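Local structure of uric acid degradation bifunctional protein PucL (Bacillus subtilis, 6A4M) at residues Y159-D164 against N199-Y204. The protein catalyses the oxidation of urate by molecular oxygen as a urate oxidase, and the full-length bifunctional enzyme probably also decarboxylates a later urate breakdown product. Sequence-based numbering, arbitrary orientation.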
loop_
_atom_site.group_PDB
_atom_site.type_symbol
_atom_site.label_atom_id
_atom_site.label_comp_id
_atom_site.label_asym_id
_atom_site.label_seq_id
_atom_site.Cartn_x
_atom_site.Cartn_y
_atom_site.Cartn_z
ATOM N N TYR A 159 -4.034 8.043 5.516
ATOM C CA TYR A 159 -4.130 6.591 5.407
ATOM C C TYR A 159 -3.086 6.050 4.451
ATOM O O TYR A 159 -2.592 6.768 3.582
ATOM C CB TYR A 159 -5.532 6.155 4.971
ATOM C CG TYR A 159 -5.971 6.638 3.606
ATOM C CD1 TYR A 159 -5.739 5.867 2.460
ATOM C CD2 TYR A 159 -6.644 7.848 3.456
ATOM C CE1 TYR A 159 -6.152 6.302 1.206
ATOM C CE2 TYR A 159 -7.062 8.290 2.207
ATOM C CZ TYR A 159 -6.816 7.517 1.085
ATOM O OH TYR A 159 -7.227 7.956 -0.152
ATOM N N SER A 160 -2.745 4.781 4.650
ATOM C CA SER A 160 -1.912 4.029 3.729
ATOM C C SER A 160 -2.738 2.884 3.181
ATOM O O SER A 160 -3.720 2.463 3.788
ATOM C CB SER A 160 -0.662 3.514 4.424
ATOM O OG SER A 160 0.198 4.594 4.728
ATOM N N GLU A 161 -2.322 2.382 2.030
ATOM C CA GLU A 161 -3.164 1.521 1.223
ATOM C C GLU A 161 -2.323 0.537 0.433
ATOM O O GLU A 161 -1.217 0.877 0.018
ATOM C CB GLU A 161 -3.958 2.408 0.265
ATOM C CG GLU A 161 -5.074 1.722 -0.499
ATOM C CD GLU A 161 -5.959 2.708 -1.245
ATOM O OE1 GLU A 161 -5.511 3.845 -1.523
ATOM O OE2 GLU A 161 -7.112 2.335 -1.561
ATOM N N ILE A 162 -2.829 -0.678 0.243
ATOM C CA ILE A 162 -2.300 -1.557 -0.813
ATOM C C ILE A 162 -3.352 -1.680 -1.909
ATOM O O ILE A 162 -4.510 -1.986 -1.630
ATOM C CB ILE A 162 -1.812 -2.942 -0.316
ATOM C CG1 ILE A 162 -1.136 -3.686 -1.473
ATOM C CG2 ILE A 162 -2.931 -3.793 0.276
ATOM C CD1 ILE A 162 -0.261 -4.828 -1.037
ATOM N N MET A 163 -2.931 -1.422 -3.144
ATOM C CA MET A 163 -3.830 -1.342 -4.288
ATOM C C MET A 163 -3.616 -2.489 -5.252
ATOM O O MET A 163 -2.530 -3.053 -5.323
ATOM C CB MET A 163 -3.567 -0.063 -5.071
ATOM C CG MET A 163 -3.569 1.215 -4.259
ATOM S SD MET A 163 -3.758 2.639 -5.346
ATOM C CE MET A 163 -2.448 2.393 -6.545
ATOM N N ASP A 164 -4.663 -2.789 -6.015
ATOM C CA ASP A 164 -4.594 -3.688 -7.168
ATOM C C ASP A 164 -4.018 -5.074 -6.818
ATOM O O ASP A 164 -3.145 -5.606 -7.516
ATOM C CB ASP A 164 -3.826 -3.001 -8.317
ATOM C CG ASP A 164 -4.215 -3.530 -9.707
ATOM O OD1 ASP A 164 -3.364 -3.451 -10.623
ATOM O OD2 ASP A 164 -5.358 -4.012 -9.901
ATOM N N ASN A 199 -8.409 -3.464 -3.027
ATOM C CA ASN A 199 -7.691 -2.340 -2.441
ATOM C C ASN A 199 -7.995 -2.362 -0.946
ATOM O O ASN A 199 -9.156 -2.462 -0.563
ATOM C CB ASN A 199 -8.131 -1.004 -3.050
ATOM C CG ASN A 199 -7.752 -0.860 -4.520
ATOM O OD1 ASN A 199 -7.026 -1.681 -5.093
ATOM N ND2 ASN A 199 -8.265 0.190 -5.144
ATOM N N ILE A 200 -6.957 -2.289 -0.111
ATOM C CA ILE A 200 -7.111 -2.308 1.351
ATOM C C ILE A 200 -6.391 -1.096 1.941
ATOM O O ILE A 200 -5.211 -0.892 1.665
ATOM C CB ILE A 200 -6.538 -3.601 1.986
ATOM C CG1 ILE A 200 -7.052 -4.851 1.257
ATOM C CG2 ILE A 200 -6.900 -3.674 3.469
ATOM C CD1 ILE A 200 -6.376 -6.135 1.682
ATOM N N SER A 201 -7.113 -0.314 2.747
ATOM C CA SER A 201 -6.598 0.887 3.410
ATOM C C SER A 201 -6.585 0.694 4.917
ATOM O O SER A 201 -7.277 -0.177 5.433
ATOM C CB SER A 201 -7.485 2.097 3.101
ATOM O OG SER A 201 -7.508 2.384 1.718
ATOM N N TRP A 202 -5.806 1.519 5.613
ATOM C CA TRP A 202 -5.791 1.527 7.077
ATOM C C TRP A 202 -5.392 2.893 7.645
ATOM O O TRP A 202 -4.549 3.598 7.076
ATOM C CB TRP A 202 -4.867 0.430 7.621
ATOM C CG TRP A 202 -3.456 0.504 7.136
ATOM C CD1 TRP A 202 -2.418 1.168 7.727
ATOM C CD2 TRP A 202 -2.917 -0.115 5.961
ATOM N NE1 TRP A 202 -1.267 1.004 6.993
ATOM C CE2 TRP A 202 -1.542 0.221 5.904
ATOM C CE3 TRP A 202 -3.459 -0.920 4.948
ATOM C CZ2 TRP A 202 -0.704 -0.221 4.875
ATOM C CZ3 TRP A 202 -2.623 -1.361 3.923
ATOM C CH2 TRP A 202 -1.260 -1.009 3.896
ATOM N N GLN A 203 -6.017 3.253 8.764
ATOM C CA GLN A 203 -5.737 4.498 9.471
ATOM C C GLN A 203 -5.180 4.176 10.851
ATOM O O GLN A 203 -5.689 3.286 11.540
ATOM C CB GLN A 203 -7.007 5.341 9.600
ATOM C CG GLN A 203 -7.523 5.870 8.273
ATOM C CD GLN A 203 -8.747 6.755 8.426
ATOM O OE1 GLN A 203 -9.768 6.329 8.959
ATOM N NE2 GLN A 203 -8.650 7.991 7.948
ATOM N N TYR A 204 -4.133 4.897 11.243
ATOM C CA TYR A 204 -3.514 4.727 12.555
ATOM C C TYR A 204 -4.262 5.554 13.597
ATOM O O TYR A 204 -4.741 6.648 13.300
ATOM C CB TYR A 204 -2.058 5.186 12.535
ATOM C CG TYR A 204 -1.116 4.338 11.715
ATOM C CD1 TYR A 204 -1.024 4.495 10.331
ATOM C CD2 TYR A 204 -0.282 3.402 12.325
ATOM C CE1 TYR A 204 -0.139 3.732 9.580
ATOM C CE2 TYR A 204 0.603 2.635 11.583
ATOM C CZ TYR A 204 0.670 2.802 10.212
ATOM O OH TYR A 204 1.553 2.047 9.478
#
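W202 CG sits between its own backbone N and carbonyl carbon (chi1 57°), which lays the indole over the S160 carbonyl. N199 has CG beside its backbone N (chi1 -67°), and its amide reaches D164 of the neighbouring strand. The two segments are adjacent antiparallel strands in the large curved sheet of the uricase fold, a tunnelling fold. S160-W202 and I162-I200 are hydrogen-bonded pairs; the I162 N to I200 O bond is 2.8 Å. E161-S201 between them is a non-hydrogen-bonded pair.

I162, I200 and W202 lie on the face packed by helix 221-233. I162 CG2 meets I200 CB at 4.0 Å, and the two side chains lie side by side. S160 CB sits 3.6 Å from W202 NE1, while S160 OG bonds to E85 and S142. On the other face, E161 CG lies 3.4 Å from S201 OG. E161 OE1 forms a salt bridge to R141.

The S160 carbonyl O accepts the W202 N-H at 2.9 Å and also stands over the centre of the indole. D164 N donates a nearly straight bond (170°) to N199 OD1; this N lies 2.8 Å from OD1 and is tilted from the amide plane.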